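Local coordinates for protein SAG family member (Sag19) (Eimeria tenella, PDB 6ZZB) that is a parasite surface antigen of unknown molecular function whose fold is related to the CAP proteins, at residues T42-A46 with I100-L104; D67-T71 with E224-A228. All blocks are in the same frame, centred on the assembly; numbering follows the deposited sequence.

Near the N terminus, the segment 42-46 leads into strand 46-48 and, in interaction 1, meets residues 100-104 of helix 97-105, closing a loop of 53 residues that is largely helical where it is regular. Inside that loop, after helix 50-61, comes the segment 67-71, which reaches far ahead to residues 224-228 of the C-terminal helix 223-231 in interaction 2. The two closures therefore cross. The centres of interaction 1 and interaction 2 are about 34 Å apart, on opposite sides of the chain's centre. Interaction 1 ties the entry into the sheet to a helix; interaction 2 ties the run into strand 73-74 to the last helix.

Interaction 1 of 2, residues T42-A46 with I100-L104; sequences TPPQA and IAVTL
Val102, on helix 97-105, pushes its forked side chain against the non-helical run of Pro43, Pro44 and Ala46, and most of the contact is apolar. The two methyls share the work. With CG1 anti to the backbone N (chi1 168°), that branch points to the prolines: Pro43 CB and Pro44 CG each lie 4.2 Å from Val102 CG1. The Pro44 ring meets the valine at a slant, presenting its CG-CD edge to the CG1 methyl. The other branch turns toward the start of strand 46-48, where Ala46 CB packs 3.8 Å from Val102 CG2. One residue earlier on the helix, Ala101 extends this patch, its CB 4.4 Å from Ala46 CB in a looser methyl-to-methyl approach.

A carbonyl supplies the second kind of contact. Pro44 O faces both branches of the valine, lying 3.4 Å from Val102 CG2 and 3.6 Å from Val102 CG1, so the fork fits around the oxygen by van der Waals contact.

Polar links of this segment run instead to other parts of the chain. Gln45, whose CB points away from the helix, is bonded through its backbone N to the Asp198 carboxylate and by a backbone hydrogen bond to Lys197, while Thr42 pairs through its backbone with Val109. Across to the helix, then, the grip is non-directional packing around one branched side chain, while directional bonds to neighbouring loops probably help to fix the course of the proline-rich chain before it joins the sheet.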
# COMPACT_ATOMS: atom_id res chain seq x y z
N THR A 42 -15.87 8.99 -17.90
CA THR A 42 -14.87 7.97 -18.27
C THR A 42 -13.94 7.84 -17.07
O THR A 42 -13.43 8.85 -16.60
CB THR A 42 -14.07 8.38 -19.50
OG1 THR A 42 -15.02 8.54 -20.55
CG2 THR A 42 -13.01 7.37 -19.87
N PRO A 43 -13.72 6.63 -16.50
CA PRO A 43 -12.81 6.52 -15.37
C PRO A 43 -11.37 6.60 -15.83
O PRO A 43 -11.03 6.33 -17.00
CB PRO A 43 -13.13 5.11 -14.84
CG PRO A 43 -13.44 4.34 -16.09
CD PRO A 43 -14.20 5.32 -16.97
N PRO A 44 -10.45 6.91 -14.91
CA PRO A 44 -9.03 6.78 -15.19
C PRO A 44 -8.72 5.30 -15.43
O PRO A 44 -9.48 4.43 -15.03
CB PRO A 44 -8.36 7.27 -13.92
CG PRO A 44 -9.36 6.96 -12.84
CD PRO A 44 -10.70 7.20 -13.49
N GLN A 45 -7.62 5.08 -16.11
CA GLN A 45 -7.09 3.74 -16.39
C GLN A 45 -5.85 3.50 -15.54
O GLN A 45 -5.15 4.46 -15.21
CB GLN A 45 -6.76 3.60 -17.87
CG GLN A 45 -8.00 3.57 -18.75
CD GLN A 45 -7.67 3.02 -20.12
OE1 GLN A 45 -6.71 3.44 -20.75
NE2 GLN A 45 -8.42 2.02 -20.54
N ALA A 46 -5.60 2.26 -15.20
CA ALA A 46 -4.43 1.89 -14.39
C ALA A 46 -3.57 0.89 -15.16
O ALA A 46 -4.11 0.08 -15.89
CB ALA A 46 -4.85 1.32 -13.06
N ILE A 100 -8.57 -1.51 -8.01
CA ILE A 100 -8.60 -0.77 -6.73
C ILE A 100 -7.93 0.58 -6.92
O ILE A 100 -8.47 1.58 -6.39
CB ILE A 100 -7.97 -1.61 -5.61
CG1 ILE A 100 -8.88 -2.78 -5.27
CG2 ILE A 100 -7.68 -0.75 -4.39
CD1 ILE A 100 -8.22 -3.88 -4.44
N ALA A 101 -6.82 0.67 -7.64
CA ALA A 101 -6.20 2.00 -7.88
C ALA A 101 -7.23 2.94 -8.51
O ALA A 101 -7.33 4.12 -8.09
CB ALA A 101 -4.95 1.85 -8.73
N VAL A 102 -7.95 2.45 -9.49
CA VAL A 102 -9.01 3.25 -10.18
C VAL A 102 -10.10 3.61 -9.16
O VAL A 102 -10.54 4.77 -9.10
CB VAL A 102 -9.56 2.51 -11.40
CG1 VAL A 102 -10.84 3.17 -11.92
CG2 VAL A 102 -8.49 2.39 -12.48
N THR A 103 -10.57 2.65 -8.39
CA THR A 103 -11.61 2.91 -7.37
C THR A 103 -11.17 4.03 -6.45
O THR A 103 -12.00 4.89 -6.05
CB THR A 103 -11.95 1.63 -6.58
OG1 THR A 103 -12.45 0.67 -7.51
CG2 THR A 103 -12.94 1.88 -5.46
N LEU A 104 -9.93 4.04 -6.00
CA LEU A 104 -9.38 5.02 -5.05
C LEU A 104 -9.19 6.39 -5.72
O LEU A 104 -9.38 7.40 -5.02
CB LEU A 104 -8.05 4.51 -4.49
CG LEU A 104 -8.16 3.28 -3.59
CD1 LEU A 104 -6.78 2.78 -3.23
CD2 LEU A 104 -8.94 3.56 -2.32

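Interaction 2 of 2, residues D67-T71 with E224-A228; sequences DLLGT and ELYNA
Leu68 and Leu225 mark the nearest approach of the two backbones, their CA atoms 6.6 Å apart. The segment 224-228 is one turn of helix 223-231, with the backbone bond from Ala228 N to Glu224 O inside it. Facing it, the chain at 67-71 has no regular structure: it is turned at Leu68 (psi -21°) and extended from Leu69 onward, leading away from the helix.

Leu68 and Leu69 both reach the helix. Leu68 lays its two methyls over different residues of the turn. Its CD1 packs against the backbone and a methyl within that same turn, 4.0 Å from Leu225 CA and 3.7 Å from Ala228 CB. Its CD2 lies almost straight above the flat face of the Glu224 carboxylate, 3.5 Å from Glu224 CD and about as close to both oxygens. Glu224 brings the group there with an extended chain, CG anti to the backbone N (chi1 -176°), so that the acid lies across the end of the leucine; the contact is van der Waals in kind. Leu225 CD1 meets Leu68 CD1 at 4.2 Å, and its other methyl, Leu225 CD2, packs 4.0 Å from Leu69 CD2, with Leu69 CD1 close to both methyls of Leu225. The side chains of Leu69 and Leu225 meet at about a right angle.

The contact is a surface one, next to the unmodelled residues 63-66. Leu69 also touches Leu184, Glu186 and Arg61, and Arg61, at the end of helix 50-61, hydrogen-bonds Gly70 O as well. On the helix side Tyr226 turns away to Phe158 and Trp230 in edge-to-face stacks. Leu68 and Leu69 thus join the C-terminal helix to the chain running from helix 50-61 to strand 73-74.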
# COMPACT_ATOMS: atom_id res chain seq x y z
N ASP A 67 18.47 -10.69 8.10
CA ASP A 67 17.71 -11.76 7.40
C ASP A 67 16.35 -12.00 8.06
O ASP A 67 15.89 -13.15 8.06
CB ASP A 67 18.51 -13.07 7.38
N LEU A 68 15.70 -10.95 8.56
CA LEU A 68 14.47 -11.06 9.38
C LEU A 68 13.22 -11.09 8.49
O LEU A 68 12.20 -11.52 8.98
CB LEU A 68 14.37 -9.89 10.36
CG LEU A 68 15.45 -9.84 11.43
CD1 LEU A 68 15.45 -8.48 12.11
CD2 LEU A 68 15.29 -10.96 12.44
N LEU A 69 13.31 -10.61 7.25
CA LEU A 69 12.14 -10.60 6.33
C LEU A 69 12.46 -11.35 5.05
O LEU A 69 13.51 -11.08 4.47
CB LEU A 69 11.72 -9.16 6.01
CG LEU A 69 11.16 -8.37 7.18
CD1 LEU A 69 10.92 -6.92 6.78
CD2 LEU A 69 9.88 -8.98 7.69
N GLY A 70 11.51 -12.17 4.61
CA GLY A 70 11.54 -12.82 3.29
C GLY A 70 11.37 -11.81 2.18
O GLY A 70 10.77 -10.74 2.43
N THR A 71 11.90 -12.10 0.99
CA THR A 71 11.61 -11.33 -0.24
C THR A 71 10.18 -11.66 -0.67
O THR A 71 9.64 -12.70 -0.34
CB THR A 71 12.59 -11.62 -1.39
OG1 THR A 71 12.46 -13.02 -1.60
CG2 THR A 71 14.01 -11.18 -1.09
N GLU A 224 12.07 -7.95 17.71
CA GLU A 224 13.38 -8.16 17.08
C GLU A 224 13.41 -7.29 15.82
O GLU A 224 14.40 -6.58 15.59
CB GLU A 224 13.56 -9.65 16.78
CG GLU A 224 14.92 -9.98 16.20
CD GLU A 224 15.11 -11.45 15.86
OE1 GLU A 224 14.09 -12.17 15.75
OE2 GLU A 224 16.26 -11.85 15.69
N LEU A 225 12.36 -7.38 15.00
CA LEU A 225 12.34 -6.58 13.75
C LEU A 225 12.29 -5.08 14.11
O LEU A 225 13.05 -4.31 13.52
CB LEU A 225 11.15 -6.98 12.88
CG LEU A 225 10.99 -6.12 11.62
CD1 LEU A 225 12.23 -6.19 10.76
CD2 LEU A 225 9.77 -6.54 10.83
N TYR A 226 11.46 -4.68 15.08
CA TYR A 226 11.32 -3.24 15.43
C TYR A 226 12.67 -2.70 15.92
O TYR A 226 13.07 -1.61 15.49
CB TYR A 226 10.17 -3.01 16.40
CG TYR A 226 9.62 -1.60 16.31
CD1 TYR A 226 9.04 -1.12 15.14
CD2 TYR A 226 9.72 -0.73 17.37
CE1 TYR A 226 8.57 0.18 15.04
CE2 TYR A 226 9.23 0.56 17.31
CZ TYR A 226 8.65 1.03 16.14
OH TYR A 226 8.18 2.31 16.04
N ASN A 227 13.36 -3.47 16.75
CA ASN A 227 14.70 -3.08 17.25
C ASN A 227 15.66 -2.92 16.07
O ASN A 227 16.43 -1.95 16.07
CB ASN A 227 15.26 -4.06 18.28
CG ASN A 227 14.51 -4.03 19.60
OD1 ASN A 227 14.51 -5.01 20.34
ND2 ASN A 227 13.84 -2.93 19.89
N ALA A 228 15.59 -3.82 15.07
CA ALA A 228 16.48 -3.76 13.89
C ALA A 228 16.19 -2.50 13.07
O ALA A 228 17.12 -1.92 12.51
CB ALA A 228 16.35 -5.02 13.06